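Aldehyde dehydrogenase (Listeria monocytogenes, PDB 3K9D) probably oxidises aldehyde or oxo groups of its substrates, with NAD or NADP as the electron acceptor. Local coordinates at residues E19-M31 and E163-M175. Numbering follows the deposited sequence.
Sequences ESANKAQKELAAM and EKAGCPKGAISCM
P168 packs against A24, and these two, followed by G170, bury the most surface where helix 6-28 lies against the loop leading from helix 148-164 into strand 172-174, a worked example of a helix packed on a beta-alpha-beta crossover. The proline ring is wedged into the helix surface: its CG sits 3.5 Å from A24 O, while CD faces L28 CD2 at 3.9 Å. From the turn beyond the helix, the extended M31 chain brings its CE methyl to P168 CD, 3.8 Å away. E27 runs antiparallel alongside the ring, its CB 3.6 Å from P168 CG; with CG anti to the backbone N (chi1 -152°), its OE1 also lies beside the ring and takes a water that weakly reaches G166 O. A24 CB packs on A171 CB at 3.8 Å, over the type II turn P168-A171. There G170 has the positive phi that suits its turn position, and its lack of a side chain lets the helix come close: G170 O lies 3.3 Å from A21 CA in a CA-H...O contact. A second water joins S20 O weakly to K169 O. Between these segments van der Waals packing, apolar side chains against backbone, probably does most of the work, while direct hydrogen bonds tie the helix to S138 and G136.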
loop_
_atom_site.group_PDB
_atom_site.type_symbol
_atom_site.label_atom_id
_atom_site.label_comp_id
_atom_site.label_asym_id
_atom_site.label_seq_id
_atom_site.Cartn_x
_atom_site.Cartn_y
_atom_site.Cartn_z
ATOM N N GLU A 19 14.338 5.709 17.612
ATOM C CA GLU A 19 15.802 5.565 17.528
ATOM C C GLU A 19 16.316 4.182 17.976
ATOM O O GLU A 19 17.184 3.596 17.317
ATOM C CB GLU A 19 16.468 6.660 18.368
ATOM C CG GLU A 19 17.961 6.845 18.159
ATOM C CD GLU A 19 18.589 7.739 19.222
ATOM O OE1 GLU A 19 18.404 7.460 20.427
ATOM O OE2 GLU A 19 19.276 8.717 18.855
ATOM N N SER A 20 15.787 3.689 19.098
ATOM C CA SER A 20 16.123 2.360 19.617
ATOM C C SER A 20 15.573 1.275 18.703
ATOM O O SER A 20 16.252 0.296 18.419
ATOM C CB SER A 20 15.555 2.164 21.028
ATOM O OG SER A 20 16.254 2.938 21.979
ATOM N N ALA A 21 14.335 1.462 18.248
ATOM C CA ALA A 21 13.703 0.519 17.337
ATOM C C ALA A 21 14.429 0.446 15.997
ATOM O O ALA A 21 14.498 -0.622 15.395
ATOM C CB ALA A 21 12.240 0.865 17.142
ATOM N N ASN A 22 14.971 1.584 15.554
ATOM C CA ASN A 22 15.749 1.688 14.320
ATOM C C ASN A 22 16.986 0.794 14.390
ATOM O O ASN A 22 17.177 -0.085 13.538
ATOM C CB ASN A 22 16.139 3.154 14.087
ATOM C CG ASN A 22 16.592 3.429 12.679
ATOM O OD1 ASN A 22 16.080 2.855 11.717
ATOM N ND2 ASN A 22 17.553 4.328 12.543
ATOM N N LYS A 23 17.781 0.995 15.442
ATOM C CA LYS A 23 18.979 0.187 15.709
ATOM C C LYS A 23 18.668 -1.301 15.857
ATOM O O LYS A 23 19.350 -2.148 15.276
ATOM C CB LYS A 23 19.691 0.676 16.977
ATOM C CG LYS A 23 20.383 2.030 16.856
ATOM C CD LYS A 23 21.015 2.409 18.181
ATOM C CE LYS A 23 20.920 3.900 18.454
ATOM N NZ LYS A 23 21.062 4.181 19.915
ATOM N N ALA A 24 17.616 -1.605 16.616
ATOM C CA ALA A 24 17.246 -2.981 16.917
ATOM C C ALA A 24 16.832 -3.755 15.672
ATOM O O ALA A 24 17.106 -4.947 15.570
ATOM C CB ALA A 24 16.127 -3.013 17.967
ATOM N N GLN A 25 16.163 -3.070 14.743
ATOM C CA GLN A 25 15.689 -3.677 13.494
ATOM C C GLN A 25 16.873 -4.066 12.604
ATOM O O GLN A 25 16.852 -5.118 11.964
ATOM C CB GLN A 25 14.724 -2.732 12.768
ATOM C CG GLN A 25 14.001 -3.336 11.578
ATOM C CD GLN A 25 14.844 -3.290 10.320
ATOM O OE1 GLN A 25 15.593 -2.337 10.098
ATOM N NE2 GLN A 25 14.762 -4.344 9.514
ATOM N N LYS A 26 17.909 -3.229 12.588
ATOM C CA LYS A 26 19.143 -3.543 11.842
ATOM C C LYS A 26 19.802 -4.808 12.366
ATOM O O LYS A 26 20.345 -5.598 11.600
ATOM C CB LYS A 26 20.090 -2.339 11.809
ATOM C CG LYS A 26 19.547 -1.267 10.847
ATOM C CD LYS A 26 20.309 0.051 10.866
ATOM C CE LYS A 26 19.424 1.228 10.404
ATOM N NZ LYS A 26 18.817 1.108 9.047
ATOM N N GLU A 27 19.673 -5.028 13.669
ATOM C CA GLU A 27 20.060 -6.285 14.277
ATOM C C GLU A 27 19.118 -7.452 13.901
ATOM O O GLU A 27 19.590 -8.537 13.579
ATOM C CB GLU A 27 20.160 -6.092 15.782
ATOM C CG GLU A 27 21.120 -6.992 16.462
ATOM C CD GLU A 27 21.404 -6.541 17.874
ATOM O OE1 GLU A 27 21.284 -7.372 18.805
ATOM O OE2 GLU A 27 21.737 -5.347 18.048
ATOM N N LEU A 28 17.801 -7.225 13.910
ATOM C CA LEU A 28 16.847 -8.230 13.427
ATOM C C LEU A 28 17.061 -8.570 11.951
ATOM O O LEU A 28 16.869 -9.714 11.544
ATOM C CB LEU A 28 15.407 -7.744 13.594
ATOM C CG LEU A 28 14.723 -7.742 14.951
ATOM C CD1 LEU A 28 13.388 -7.022 14.799
ATOM C CD2 LEU A 28 14.526 -9.166 15.480
ATOM N N ALA A 29 17.442 -7.556 11.164
ATOM C CA ALA A 29 17.690 -7.680 9.720
ATOM C C ALA A 29 18.867 -8.607 9.353
ATOM O O ALA A 29 18.936 -9.104 8.232
ATOM C CB ALA A 29 17.894 -6.291 9.099
ATOM N N ALA A 30 19.784 -8.834 10.291
ATOM C CA ALA A 30 20.892 -9.768 10.085
ATOM C C ALA A 30 20.544 -11.224 10.443
ATOM O O ALA A 30 21.250 -12.158 10.043
ATOM C CB ALA A 30 22.115 -9.307 10.870
ATOM N N MET A 31 19.465 -11.414 11.202
ATOM C CA MET A 31 19.075 -12.746 11.685
ATOM C C MET A 31 18.458 -13.615 10.591
ATOM O O MET A 31 17.781 -13.106 9.692
ATOM C CB MET A 31 18.079 -12.638 12.844
ATOM C CG MET A 31 18.515 -11.781 14.009
ATOM S SD MET A 31 17.347 -11.906 15.403
ATOM C CE MET A 31 18.341 -11.110 16.639
ATOM N N GLU A 163 13.197 -10.974 24.049
ATOM C CA GLU A 163 14.599 -10.700 24.377
ATOM C C GLU A 163 15.349 -11.907 24.924
ATOM O O GLU A 163 16.532 -12.093 24.613
ATOM C CB GLU A 163 14.720 -9.503 25.319
ATOM C CG GLU A 163 14.421 -8.172 24.625
ATOM C CD GLU A 163 14.019 -7.070 25.587
ATOM O OE1 GLU A 163 14.404 -7.136 26.766
ATOM O OE2 GLU A 163 13.321 -6.126 25.161
ATOM N N LYS A 164 14.652 -12.728 25.710
ATOM C CA LYS A 164 15.178 -13.995 26.227
ATOM C C LYS A 164 15.423 -15.003 25.090
ATOM O O LYS A 164 16.344 -15.830 25.156
ATOM C CB LYS A 164 14.217 -14.563 27.297
ATOM C CG LYS A 164 14.707 -15.802 28.016
ATOM C CD LYS A 164 13.905 -16.099 29.271
ATOM C CE LYS A 164 14.549 -17.244 30.053
ATOM N NZ LYS A 164 13.976 -17.418 31.421
ATOM N N ALA A 165 14.596 -14.919 24.053
ATOM C CA ALA A 165 14.729 -15.726 22.841
ATOM C C ALA A 165 15.780 -15.201 21.835
ATOM O O ALA A 165 16.017 -15.834 20.801
ATOM C CB ALA A 165 13.378 -15.833 22.156
ATOM N N GLY A 166 16.376 -14.040 22.118
ATOM C CA GLY A 166 17.427 -13.480 21.262
ATOM C C GLY A 166 17.184 -12.103 20.659
ATOM O O GLY A 166 18.102 -11.497 20.099
ATOM N N CYS A 167 15.950 -11.613 20.757
ATOM C CA CYS A 167 15.572 -10.321 20.202
ATOM C C CYS A 167 16.323 -9.140 20.834
ATOM O O CYS A 167 16.488 -9.088 22.053
ATOM C CB CYS A 167 14.063 -10.123 20.345
ATOM S SG CYS A 167 13.382 -8.705 19.501
ATOM N N PRO A 168 16.789 -8.190 19.998
ATOM C CA PRO A 168 17.424 -6.969 20.494
ATOM C C PRO A 168 16.462 -6.139 21.334
ATOM O O PRO A 168 15.281 -6.055 21.002
ATOM C CB PRO A 168 17.741 -6.195 19.208
ATOM C CG PRO A 168 17.704 -7.197 18.132
ATOM C CD PRO A 168 16.741 -8.225 18.522
ATOM N N LYS A 169 16.976 -5.548 22.411
ATOM C CA LYS A 169 16.247 -4.581 23.239
ATOM C C LYS A 169 15.797 -3.400 22.388
ATOM O O LYS A 169 16.524 -2.963 21.491
ATOM C CB LYS A 169 17.177 -4.034 24.319
ATOM C CG LYS A 169 16.666 -4.107 25.736
ATOM C CD LYS A 169 17.194 -5.356 26.417
ATOM C CE LYS A 169 18.582 -5.160 27.018
ATOM N NZ LYS A 169 18.519 -4.537 28.371
ATOM N N GLY A 170 14.608 -2.885 22.665
ATOM C CA GLY A 170 14.089 -1.724 21.936
ATOM C C GLY A 170 13.351 -2.033 20.646
ATOM O O GLY A 170 12.753 -1.128 20.034
ATOM N N ALA A 171 13.378 -3.306 20.237
ATOM C CA ALA A 171 12.640 -3.770 19.057
ATOM C C ALA A 171 11.144 -3.788 19.275
ATOM O O ALA A 171 10.383 -3.696 18.320
ATOM C CB ALA A 171 13.111 -5.142 18.638
ATOM N N ILE A 172 10.721 -3.933 20.526
ATOM C CA ILE A 172 9.286 -3.911 20.866
ATOM C C ILE A 172 9.078 -2.924 22.001
ATOM O O ILE A 172 9.548 -3.147 23.122
ATOM C CB ILE A 172 8.757 -5.323 21.284
ATOM C CG1 ILE A 172 9.015 -6.344 20.166
ATOM C CG2 ILE A 172 7.271 -5.246 21.679
ATOM C CD1 ILE A 172 9.168 -7.746 20.653
ATOM N N SER A 173 8.410 -1.820 21.707
ATOM C CA SER A 173 8.267 -0.753 22.683
ATOM C C SER A 173 6.902 -0.083 22.612
ATOM O O SER A 173 6.111 -0.361 21.714
ATOM C CB SER A 173 9.409 0.275 22.538
ATOM O OG SER A 173 9.377 0.909 21.264
ATOM N N CYS A 174 6.644 0.816 23.556
ATOM C CA CYS A 174 5.361 1.483 23.654
ATOM C C CYS A 174 5.569 2.832 24.306
ATOM O O CYS A 174 6.330 2.930 25.277
ATOM C CB CYS A 174 4.416 0.633 24.525
ATOM S SG CYS A 174 2.680 1.147 24.590
ATOM N N MET A 175 4.915 3.865 23.764
ATOM C CA MET A 175 4.788 5.167 24.438
ATOM C C MET A 175 4.176 4.975 25.830
ATOM O O MET A 175 3.170 4.269 25.985
ATOM C CB MET A 175 3.887 6.112 23.633
ATOM C CG MET A 175 4.326 6.379 22.188
ATOM S SD MET A 175 3.051 7.155 21.192
ATOM C CE MET A 175 2.666 8.559 22.237
HETATM O O HOH W 1 18.346 -0.205 20.482
HETATM O O HOH W 2 20.856 -9.605 20.339
#